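Local coordinates for protein ppBat (Bacteroides thetaiotaomicron VPI-5482, PDB 3CNE), which binds flavin derivatives such as lumichrome, riboflavin, FMN and FAD as a homodimer and may serve as a flavin store, at the interface of chains A and B. Numbering follows the deposited sequence. Chains: chain A/B, Putative protease I.

The interface of chains A and B. Residues chain A 19, 45, 47, 49-52; chain B 19, 22, 45, 49-52.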
# COMPACT_ATOMS: atom_id res chain seq x y z
N PHE A 19 2.84 -1.64 2.33
CA PHE A 19 2.33 -0.58 3.17
C PHE A 19 1.33 -1.00 4.25
O PHE A 19 1.21 -0.34 5.27
CB PHE A 19 1.85 0.60 2.33
CG PHE A 19 3.00 1.39 1.80
CD1 PHE A 19 3.48 1.15 0.53
CD2 PHE A 19 3.67 2.29 2.63
CE1 PHE A 19 4.58 1.87 0.03
CE2 PHE A 19 4.77 2.99 2.15
CZ PHE A 19 5.22 2.77 0.86
N THR A 45 7.17 -0.56 -7.62
CA THR A 45 6.05 -1.37 -7.16
C THR A 45 5.54 -2.08 -8.39
O THR A 45 5.82 -1.65 -9.52
CB THR A 45 4.96 -0.54 -6.53
OG1 THR A 45 4.46 0.44 -7.47
CG2 THR A 45 5.57 0.22 -5.30
N SER A 47 2.74 -1.81 -9.44
CA SER A 47 1.91 -0.74 -10.05
C SER A 47 2.70 0.39 -10.73
O SER A 47 2.11 1.31 -11.34
CB SER A 47 0.94 -0.20 -9.01
OG SER A 47 1.59 0.20 -7.80
N MSE A 49 5.10 2.55 -9.38
CA MSE A 49 5.60 3.70 -8.63
C MSE A 49 7.06 3.41 -8.28
O MSE A 49 7.48 2.28 -8.30
CB MSE A 49 4.78 3.99 -7.35
CG MSE A 49 3.31 4.29 -7.56
SE MSE A 49 3.04 5.87 -8.76
CE MSE A 49 2.48 4.79 -10.33
N VAL A 50 7.81 4.43 -7.91
CA VAL A 50 9.17 4.27 -7.43
C VAL A 50 9.22 4.53 -5.94
O VAL A 50 8.71 5.55 -5.46
CB VAL A 50 10.11 5.22 -8.21
CG1 VAL A 50 11.52 5.26 -7.61
CG2 VAL A 50 10.17 4.81 -9.68
N LEU A 51 9.81 3.59 -5.19
CA LEU A 51 10.13 3.76 -3.79
C LEU A 51 11.64 3.83 -3.60
O LEU A 51 12.38 3.09 -4.22
CB LEU A 51 9.58 2.60 -2.94
CG LEU A 51 8.07 2.30 -3.01
CD1 LEU A 51 7.81 1.06 -2.20
CD2 LEU A 51 7.27 3.46 -2.45
N ILE A 52 12.08 4.73 -2.73
CA ILE A 52 13.47 4.71 -2.27
C ILE A 52 13.41 4.24 -0.81
O ILE A 52 12.86 4.91 0.05
CB ILE A 52 14.16 6.07 -2.44
CG1 ILE A 52 13.96 6.56 -3.90
CG2 ILE A 52 15.67 5.96 -2.07
CD1 ILE A 52 14.76 7.86 -4.27
N PHE B 19 -1.72 2.46 -2.20
CA PHE B 19 -1.47 1.24 -2.95
C PHE B 19 -2.62 0.27 -3.02
O PHE B 19 -2.64 -0.60 -3.87
CB PHE B 19 -0.14 0.61 -2.56
CG PHE B 19 1.02 1.41 -3.09
CD1 PHE B 19 1.43 1.26 -4.41
CD2 PHE B 19 1.62 2.37 -2.30
CE1 PHE B 19 2.45 2.02 -4.94
CE2 PHE B 19 2.69 3.15 -2.80
CZ PHE B 19 3.09 2.99 -4.11
N LEU B 22 -3.95 1.61 -6.32
CA LEU B 22 -3.10 1.36 -7.48
C LEU B 22 -2.96 -0.11 -7.80
O LEU B 22 -2.89 -0.51 -8.97
CB LEU B 22 -1.71 1.96 -7.28
CG LEU B 22 -1.61 3.44 -6.98
CD1 LEU B 22 -0.15 3.82 -6.94
CD2 LEU B 22 -2.43 4.26 -8.05
N THR B 45 5.62 9.14 2.03
CA THR B 45 4.48 8.56 2.72
C THR B 45 4.42 9.06 4.17
O THR B 45 5.38 9.65 4.68
CB THR B 45 4.50 7.03 2.66
OG1 THR B 45 5.59 6.53 3.43
CG2 THR B 45 4.62 6.58 1.18
N MSE B 49 8.59 7.13 3.98
CA MSE B 49 9.25 6.60 2.80
C MSE B 49 9.21 7.55 1.60
O MSE B 49 8.19 8.16 1.32
CB MSE B 49 8.62 5.31 2.38
CG MSE B 49 9.36 4.74 1.22
SE MSE B 49 9.12 2.86 1.22
CE MSE B 49 10.20 2.50 2.85
N VAL B 50 10.32 7.65 0.88
CA VAL B 50 10.36 8.40 -0.39
C VAL B 50 9.60 7.66 -1.48
O VAL B 50 9.84 6.50 -1.76
CB VAL B 50 11.82 8.70 -0.82
CG1 VAL B 50 11.84 9.37 -2.18
CG2 VAL B 50 12.49 9.61 0.23
N LEU B 51 8.67 8.40 -2.12
CA LEU B 51 7.76 7.89 -3.10
C LEU B 51 7.78 8.86 -4.29
O LEU B 51 7.61 10.07 -4.12
CB LEU B 51 6.35 7.83 -2.50
CG LEU B 51 5.19 7.56 -3.46
CD1 LEU B 51 5.35 6.20 -4.19
CD2 LEU B 51 3.87 7.61 -2.71
N ILE B 52 8.05 8.35 -5.49
CA ILE B 52 8.06 9.18 -6.67
C ILE B 52 6.92 8.75 -7.57
O ILE B 52 6.87 7.59 -8.01
CB ILE B 52 9.41 9.10 -7.41
CG1 ILE B 52 10.58 9.35 -6.42
CG2 ILE B 52 9.44 10.10 -8.60
CD1 ILE B 52 12.00 9.34 -7.06
O HOH W 1 12.72 6.46 2.12
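Strand 50-52 of chain A runs antiparallel to strand 50-52 of chain B across the two-fold axis of this DJ-1/PfpI-family homodimer, while helix 15-27 and the loop at 45-49 of each chain close over one side of the paired strands. At the centre A:Leu51 CD2 meets B:Leu51 CD1 (3.8 Å); CG is anti to the carbonyl carbon in A:Leu51, to the backbone N in B:Leu51. B:Ile52 N gives A:Val50 O a nearly straight, in-plane backbone hydrogen bond (2.9 Å, 171° at H); A:Ile52 N hydrogen-bonds B:Val50 O (3.0 Å) from above the carbonyl plane. At one end the A:Val50 N to B:Ile52 O hydrogen bond is long, 3.3 Å; at the other a water bridges A:Ile52 O and B:Val50 N. Behind the strands the A:Val50 and B:Ile52 side chains run parallel; in front, the two Phe19 rings meet at a slant, A:Phe19 CD1 3.6 Å from B:Phe19 CD2. The far edge of the B:Phe19 ring takes A:Ser47 OG and selenomethionine A:Met49 CB in its plane, and A:Thr45 CG2 meets B:Phe19 CE1 end-on (3.6 Å). A:Thr45 OG1 accepts a hydrogen bond from A:Met49 N and shares one with A:Ser47 OG, which would keep the loop in shape beside the ring. A:Met49 (chi1 -60°) lies crosswise to B:Leu22, A:Met49 CG 3.5 Å from B:Leu22 CD1. An alanine replacing B:Phe19 would probably loosen helix-to-loop packing, losing the ring shared by A:Phe19, A:Thr45 and A:Met49. Selenomethionine B:Met49 has CG anti to N (chi1 -176°), bringing SE towards A:Phe19 CZ.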